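Local coordinates for lipoprotein (Colwellia psychrerythraea, PDB 3O0Y) that is of unknown function but is a putative lipoprotein of the DUF885 family, whose clan suggests kinship with zinc metallopeptidases, at residues Val246-Lys249 against Val250-Val254; Gln304-Gln307 against Ile308-Glu312; Asp351-Ala354 against Gly355-Leu359. All coordinates share one frame; numbering follows the deposited sequence.

Contact 1 of 3, residues Val246-Lys249 against Val250-Val254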
loop_
_atom_site.group_PDB
_atom_site.type_symbol
_atom_site.label_atom_id
_atom_site.label_comp_id
_atom_site.label_asym_id
_atom_site.label_seq_id
_atom_site.Cartn_x
_atom_site.Cartn_y
_atom_site.Cartn_z
ATOM N N VAL A 246 -5.177 -24.632 18.127
ATOM C CA VAL A 246 -5.281 -23.794 16.939
ATOM C C VAL A 246 -6.269 -24.394 15.982
ATOM O O VAL A 246 -7.161 -23.701 15.540
ATOM C CB VAL A 246 -3.926 -23.553 16.233
ATOM C CG1 VAL A 246 -4.160 -22.876 14.817
ATOM C CG2 VAL A 246 -3.036 -22.637 17.155
ATOM N N ILE A 247 -6.171 -25.703 15.745
ATOM C CA ILE A 247 -7.127 -26.389 14.879
ATOM C C ILE A 247 -8.541 -26.243 15.380
ATOM O O ILE A 247 -9.455 -26.054 14.575
ATOM C CB ILE A 247 -6.797 -27.910 14.729
ATOM C CG1 ILE A 247 -5.465 -28.068 13.992
ATOM C CG2 ILE A 247 -7.999 -28.628 14.043
ATOM C CD1 ILE A 247 -4.818 -29.501 14.097
ATOM N N ALA A 248 -8.729 -26.363 16.689
ATOM C CA ALA A 248 -10.039 -26.180 17.293
ATOM C C ALA A 248 -10.614 -24.779 17.042
ATOM O O ALA A 248 -11.784 -24.638 16.665
ATOM C CB ALA A 248 -10.005 -26.475 18.770
ATOM N N LYS A 249 -9.821 -23.733 17.245
ATOM C CA LYS A 249 -10.349 -22.391 16.941
ATOM C C LYS A 249 -10.690 -22.219 15.473
ATOM O O LYS A 249 -11.665 -21.544 15.129
ATOM C CB LYS A 249 -9.387 -21.294 17.372
ATOM C CG LYS A 249 -9.054 -21.244 18.851
ATOM C CD LYS A 249 -10.256 -21.016 19.692
ATOM C CE LYS A 249 -9.861 -20.840 21.162
ATOM N NZ LYS A 249 -11.060 -20.744 22.013
ATOM N N VAL A 250 -9.858 -22.739 14.605
ATOM C CA VAL A 250 -10.049 -22.546 13.156
ATOM C C VAL A 250 -11.364 -23.237 12.780
ATOM O O VAL A 250 -12.220 -22.649 12.082
ATOM C CB VAL A 250 -8.880 -23.069 12.340
ATOM C CG1 VAL A 250 -9.198 -23.129 10.812
ATOM C CG2 VAL A 250 -7.591 -22.224 12.569
ATOM N N SER A 251 -11.543 -24.480 13.250
ATOM C CA SER A 251 -12.723 -25.268 12.921
ATOM C C SER A 251 -13.960 -24.720 13.539
ATOM O O SER A 251 -15.034 -24.659 12.910
ATOM C CB SER A 251 -12.532 -26.720 13.417
ATOM O OG SER A 251 -13.692 -27.464 13.135
ATOM N N GLN A 252 -13.868 -24.364 14.800
ATOM C CA GLN A 252 -15.061 -24.007 15.539
ATOM C C GLN A 252 -15.461 -22.533 15.496
ATOM O O GLN A 252 -16.659 -22.199 15.714
ATOM C CB GLN A 252 -14.900 -24.428 16.982
ATOM C CG GLN A 252 -14.712 -25.950 17.123
ATOM C CD GLN A 252 -14.237 -26.365 18.510
ATOM O OE1 GLN A 252 -14.385 -25.625 19.484
ATOM N NE2 GLN A 252 -13.688 -27.589 18.606
ATOM N N VAL A 253 -14.461 -21.667 15.289
ATOM C CA VAL A 253 -14.711 -20.231 15.365
ATOM C C VAL A 253 -14.459 -19.578 13.976
ATOM O O VAL A 253 -15.373 -18.956 13.427
ATOM C CB VAL A 253 -13.931 -19.570 16.450
ATOM C CG1 VAL A 253 -14.358 -18.111 16.555
ATOM C CG2 VAL A 253 -14.221 -20.277 17.843
ATOM N N VAL A 254 -13.279 -19.781 13.393
ATOM C CA VAL A 254 -12.929 -19.093 12.150
ATOM C C VAL A 254 -13.816 -19.493 11.014
ATOM O O VAL A 254 -14.363 -18.614 10.328
ATOM C CB VAL A 254 -11.455 -19.285 11.771
ATOM C CG1 VAL A 254 -11.123 -18.596 10.440
ATOM C CG2 VAL A 254 -10.569 -18.697 12.952
#
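V246 and V250 meet one turn apart in a local contact inside the long helix 236-268, at the point where its alpha-helical turns widen into a single pi-type turn. The first three bonds are of the ordinary i to i+4 kind: V250 N binds V246 O, S251 N binds I247 O and Q252 N binds A248 O. Then the spacing slips. K249 O takes two amides, V253 N at 2.8 Å and V254 N at 3.0 Å, so one carbonyl serves both the i+4 and the i+5 donor. The two come in differently: V254 N lies in the carbonyl plane and its bond is fairly straight, whereas V253 N stands 38° above that plane and its bond is more bent, with an N-H...O angle of 144°. Q252 and V253 both depart from ideal helical backbone torsions here.

Side chains follow the turns. V246 CG1 and V250 CG2 touch at 4.2 Å, their branches crossing obliquely; both valines are buried, where compact branched methyls suit a helix-helix face, and V246 rests on I168 and L171 of helix 161-172 and on F224, while V250 reaches F220 of helix 219-228. Q252 belongs to the more open side: its CG is anti to the carbonyl carbon (chi1 -61°), which lays the chain back over A248, with NE2 3.9 Å from A248 CB. The small methyl of A248 suits a place overlain by a long amide. K249 bends at chi2 and brings CD to 4.4 Å from V253 CG2, and the K249 side chain also touches I168 and L171. The i+5 bond from V254 N to K249 O, within an otherwise alpha-helical run, is characteristic of a pi-bulge.

Contact 2 of 3, residues Gln304-Gln307 against Ile308-Glu312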
loop_
_atom_site.group_PDB
_atom_site.type_symbol
_atom_site.label_atom_id
_atom_site.label_comp_id
_atom_site.label_asym_id
_atom_site.label_seq_id
_atom_site.Cartn_x
_atom_site.Cartn_y
_atom_site.Cartn_z
ATOM N N GLN A 304 -9.303 17.439 -15.102
ATOM C CA GLN A 304 -7.905 17.866 -15.252
ATOM C C GLN A 304 -6.902 16.706 -15.064
ATOM O O GLN A 304 -5.876 16.676 -15.757
ATOM C CB GLN A 304 -7.606 18.956 -14.271
ATOM C CG GLN A 304 -8.353 20.273 -14.594
ATOM C CD GLN A 304 -8.250 21.313 -13.457
ATOM O OE1 GLN A 304 -8.515 21.021 -12.298
ATOM N NE2 GLN A 304 -7.833 22.535 -13.809
ATOM N N ILE A 305 -7.184 15.851 -14.084
ATOM C CA ILE A 305 -6.326 14.703 -13.791
ATOM C C ILE A 305 -6.351 13.727 -14.980
ATOM O O ILE A 305 -5.328 13.229 -15.407
ATOM C CB ILE A 305 -6.723 14.017 -12.462
ATOM C CG1 ILE A 305 -6.501 15.009 -11.307
ATOM C CG2 ILE A 305 -5.868 12.702 -12.251
ATOM C CD1 ILE A 305 -7.138 14.599 -9.985
ATOM N N HIS A 306 -7.549 13.474 -15.506
ATOM C CA HIS A 306 -7.706 12.627 -16.718
ATOM C C HIS A 306 -6.878 13.117 -17.848
ATOM O O HIS A 306 -6.177 12.360 -18.485
ATOM C CB HIS A 306 -9.219 12.582 -17.082
ATOM C CG HIS A 306 -9.617 11.443 -17.976
ATOM N ND1 HIS A 306 -9.827 11.595 -19.336
ATOM C CD2 HIS A 306 -9.872 10.146 -17.702
ATOM C CE1 HIS A 306 -10.190 10.423 -19.856
ATOM N NE2 HIS A 306 -10.259 9.538 -18.876
ATOM N N GLN A 307 -6.888 14.442 -18.071
ATOM C CA GLN A 307 -6.105 15.034 -19.152
ATOM C C GLN A 307 -4.625 14.966 -18.910
ATOM O O GLN A 307 -3.869 14.734 -19.867
ATOM C CB GLN A 307 -6.498 16.502 -19.381
ATOM C CG GLN A 307 -5.932 17.134 -20.598
ATOM C CD GLN A 307 -6.430 16.460 -21.874
ATOM O OE1 GLN A 307 -7.634 16.287 -22.043
ATOM N NE2 GLN A 307 -5.522 15.938 -22.680
ATOM N N ILE A 308 -4.191 15.104 -17.661
ATOM C CA ILE A 308 -2.789 14.943 -17.362
ATOM C C ILE A 308 -2.395 13.492 -17.688
ATOM O O ILE A 308 -1.331 13.242 -18.289
ATOM C CB ILE A 308 -2.482 15.228 -15.894
ATOM C CG1 ILE A 308 -2.663 16.731 -15.593
ATOM C CG2 ILE A 308 -1.087 14.691 -15.556
ATOM C CD1 ILE A 308 -2.680 16.980 -14.045
ATOM N N GLY A 309 -3.256 12.544 -17.338
ATOM C CA GLY A 309 -3.052 11.159 -17.729
ATOM C C GLY A 309 -2.915 10.954 -19.236
ATOM O O GLY A 309 -1.973 10.310 -19.717
ATOM N N LEU A 310 -3.823 11.476 -19.998
ATOM C CA LEU A 310 -3.757 11.359 -21.438
ATOM C C LEU A 310 -2.486 11.959 -21.991
ATOM O O LEU A 310 -1.864 11.332 -22.891
ATOM C CB LEU A 310 -4.971 12.021 -22.106
ATOM C CG LEU A 310 -6.326 11.271 -21.839
ATOM C CD1 LEU A 310 -7.482 12.137 -22.322
ATOM C CD2 LEU A 310 -6.355 9.880 -22.485
ATOM N N ASP A 311 -2.071 13.145 -21.518
ATOM C CA ASP A 311 -0.847 13.742 -22.016
ATOM C C ASP A 311 0.376 12.956 -21.658
ATOM O O ASP A 311 1.291 12.873 -22.452
ATOM C CB ASP A 311 -0.662 15.187 -21.541
ATOM C CG ASP A 311 -1.868 16.105 -21.982
ATOM O OD1 ASP A 311 -2.536 15.784 -22.994
ATOM O OD2 ASP A 311 -2.087 17.164 -21.321
ATOM N N GLU A 312 0.393 12.412 -20.453
ATOM C CA GLU A 312 1.555 11.575 -20.045
ATOM C C GLU A 312 1.651 10.255 -20.849
ATOM O O GLU A 312 2.738 9.803 -21.198
ATOM C CB GLU A 312 1.522 11.279 -18.553
ATOM C CG GLU A 312 1.923 12.475 -17.725
ATOM C CD GLU A 312 3.452 12.766 -17.870
ATOM O OE1 GLU A 312 4.226 11.960 -17.319
ATOM O OE2 GLU A 312 3.842 13.679 -18.653
#
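Q304 to D311 are joined by four successive i to i+4 backbone bonds, I308 N to Q304 O, G309 N to I305 O, L310 N to H306 O and D311 N to Q307 O, all between 2.9 and 3.0 Å from N to O. This is regular alpha-helix near the start of helix 302-326, an amphipathic one whose faces differ in what they carry. On the exposed side Q307 and D311 form a side-chain pair one turn apart. The glutamine's CG stands anti to its own amide nitrogen (chi1 -170°) and the chain then bends at chi2, which turns the carboxamide along the helix toward the carboxylate. Glutamine suits this place because its amide can donate to an acid without adding a charge.

The side facing neighbouring helices is mainly apolar at I305 and I308. I305 packs against T512 of helix 491-515 and against L300 and L554, and I308 leans on L561 of helix 555-574, so both isoleucines bring beta-branched side chains against these neighbours, a role that suits their bulky hydrocarbon. I308 also folds back on the preceding turn, its CG1 lying 3.2 Å from Q304 O. G309 is buried. L310 CD1 lies near the H306 ring, while that histidine in turn touches V509 and T512.

The Q307-D311 bond itself is moderately bent: NE2 donates to OD1 over 3.0 Å with an N-H...O angle of 150°. OD1 lies in the plane of the glutamine amide, but NE2 approaches it from above the carboxylate, 42° out of that plane.

Contact 3 of 3, residues Asp351-Ala354 against Gly355-Leu359. With SO4 (sulfate ion), chain E.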
loop_
_atom_site.group_PDB
_atom_site.type_symbol
_atom_site.label_atom_id
_atom_site.label_comp_id
_atom_site.label_asym_id
_atom_site.label_seq_id
_atom_site.Cartn_x
_atom_site.Cartn_y
_atom_site.Cartn_z
ATOM N N ASP A 351 10.883 -21.981 -16.519
ATOM C CA ASP A 351 9.907 -22.326 -15.489
ATOM C C ASP A 351 10.381 -23.587 -14.717
ATOM O O ASP A 351 10.061 -24.740 -15.084
ATOM C CB ASP A 351 8.564 -22.536 -16.158
ATOM C CG ASP A 351 7.476 -22.966 -15.194
ATOM O OD1 ASP A 351 7.598 -22.871 -13.955
ATOM O OD2 ASP A 351 6.482 -23.501 -15.720
ATOM N N SER A 352 11.274 -23.365 -13.754
ATOM C CA SER A 352 11.972 -24.443 -13.050
ATOM C C SER A 352 12.491 -23.858 -11.769
ATOM O O SER A 352 12.512 -22.611 -11.589
ATOM C CB SER A 352 13.156 -24.940 -13.876
ATOM O OG SER A 352 14.096 -23.896 -14.110
ATOM N N ILE A 353 12.933 -24.716 -10.888
ATOM C CA ILE A 353 13.677 -24.264 -9.706
ATOM C C ILE A 353 14.909 -23.373 -10.063
ATOM O O ILE A 353 15.122 -22.327 -9.421
ATOM C CB ILE A 353 14.135 -25.441 -8.845
ATOM C CG1 ILE A 353 12.864 -26.077 -8.216
ATOM C CG2 ILE A 353 15.047 -24.970 -7.703
ATOM C CD1 ILE A 353 13.151 -27.473 -7.606
ATOM N N ALA A 354 15.653 -23.733 -11.103
ATOM C CA ALA A 354 16.864 -22.984 -11.451
ATOM C C ALA A 354 16.465 -21.615 -12.004
ATOM O O ALA A 354 17.166 -20.617 -11.808
ATOM C CB ALA A 354 17.685 -23.713 -12.479
ATOM N N GLY A 355 15.365 -21.547 -12.725
ATOM C CA GLY A 355 14.976 -20.267 -13.337
ATOM C C GLY A 355 14.549 -19.309 -12.221
ATOM O O GLY A 355 14.800 -18.102 -12.261
ATOM N N ARG A 356 13.800 -19.818 -11.243
ATOM C CA ARG A 356 13.425 -18.999 -10.121
ATOM C C ARG A 356 14.646 -18.580 -9.284
ATOM O O ARG A 356 14.699 -17.452 -8.779
ATOM C CB ARG A 356 12.305 -19.651 -9.321
ATOM C CG ARG A 356 11.003 -19.584 -10.033
ATOM C CD ARG A 356 9.941 -20.497 -9.378
ATOM N NE ARG A 356 8.676 -20.316 -10.098
ATOM C CZ ARG A 356 8.333 -20.918 -11.219
ATOM N NH1 ARG A 356 7.164 -20.650 -11.789
ATOM N NH2 ARG A 356 9.105 -21.847 -11.738
ATOM N N GLU A 357 15.619 -19.481 -9.107
ATOM C CA GLU A 357 16.860 -19.094 -8.478
ATOM C C GLU A 357 17.614 -18.002 -9.199
ATOM O O GLU A 357 18.244 -17.105 -8.544
ATOM C CB GLU A 357 17.810 -20.335 -8.309
ATOM C CG GLU A 357 17.326 -21.335 -7.243
ATOM C CD GLU A 357 18.084 -22.681 -7.233
ATOM O OE1 GLU A 357 18.729 -23.059 -8.258
ATOM O OE2 GLU A 357 17.940 -23.393 -6.163
ATOM N N GLU A 358 17.576 -18.044 -10.515
ATOM C CA GLU A 358 18.219 -17.025 -11.338
ATOM C C GLU A 358 17.538 -15.683 -11.130
ATOM O O GLU A 358 18.189 -14.660 -10.944
ATOM C CB GLU A 358 18.218 -17.403 -12.822
ATOM C CG GLU A 358 19.120 -16.421 -13.638
ATOM C CD GLU A 358 19.100 -16.651 -15.143
ATOM O OE1 GLU A 358 18.460 -17.592 -15.599
ATOM O OE2 GLU A 358 19.650 -15.804 -15.863
ATOM N N LEU A 359 16.203 -15.655 -11.166
ATOM C CA LEU A 359 15.479 -14.460 -10.920
ATOM C C LEU A 359 15.842 -13.853 -9.568
ATOM O O LEU A 359 16.133 -12.667 -9.451
ATOM C CB LEU A 359 13.974 -14.739 -11.063
ATOM C CG LEU A 359 13.011 -13.601 -11.045
ATOM C CD1 LEU A 359 11.537 -14.098 -11.511
ATOM C CD2 LEU A 359 12.970 -12.935 -9.661
HETATM S S SO4 E . 12.621 -28.074 -11.862
HETATM O O1 SO4 E . 12.274 -28.350 -13.282
HETATM O O2 SO4 E . 12.678 -29.369 -11.145
HETATM O O3 SO4 E . 13.931 -27.446 -11.765
HETATM O O4 SO4 E . 11.616 -27.219 -11.238
#
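S352 caps the first turn of helix 353-373, its OG accepting from G355 N over 3.0 Å at this N-terminus on the protein surface. Serine suits an N-cap because its short hydroxyl can fold back to an amide of the first turn, which lacks a regular i-4 helical carbonyl partner: with chi1 at 61°, OG sits between the backbone nitrogen and the carbonyl carbon, and it is also hydrogen-bonded to E350 OE1. G355, whose amide is capped, is buried. S352 O meanwhile receives R356 N, beginning the regular bonding.

I353 N binds a sulfate, probably from the crystallisation liquor, at 2.8 Å to O4 and 3.0 Å to O3; the positive end of the helix dipole would favour such an anion. Beyond, I353 and E357 lie side by side, CG2 of the isoleucine 3.6 Å from OE2.

R356 runs extended from CG to NE, which carries its guanidinium back past the cap to D351, while NE binds L421 O. With CG anti to the backbone nitrogen (chi1 177°), the D351 side chain lies beside R356, pointing the same way, its carboxylate turned 62° from the guanidinium plane. The salt bridge is end-on, both nitrogens gripping one oxygen: D351 OD1 takes R356 NH2 at 2.9 Å through its anti lone pair and R356 NH1 at 3.1 Å from above the carboxylate plane.

The three contacts follow one another along the chain, each within a different helix of a largely helical, single-chain protein: contact 1 in helix 236-268, contact 2 near the start of helix 302-326 and contact 3 at the first turn of helix 353-373. They do not touch. Contacts 1 and 2 lie on opposite sides of the chain's centre, about 50 Å apart centre to centre; on the same measure contact 3 is about 37 Å from contact 1 and 39 Å from contact 2. All belong to the DUF885 region. Between them they present a pi-type turn within one helix, regular alpha-helix in another and an N-cap in a third.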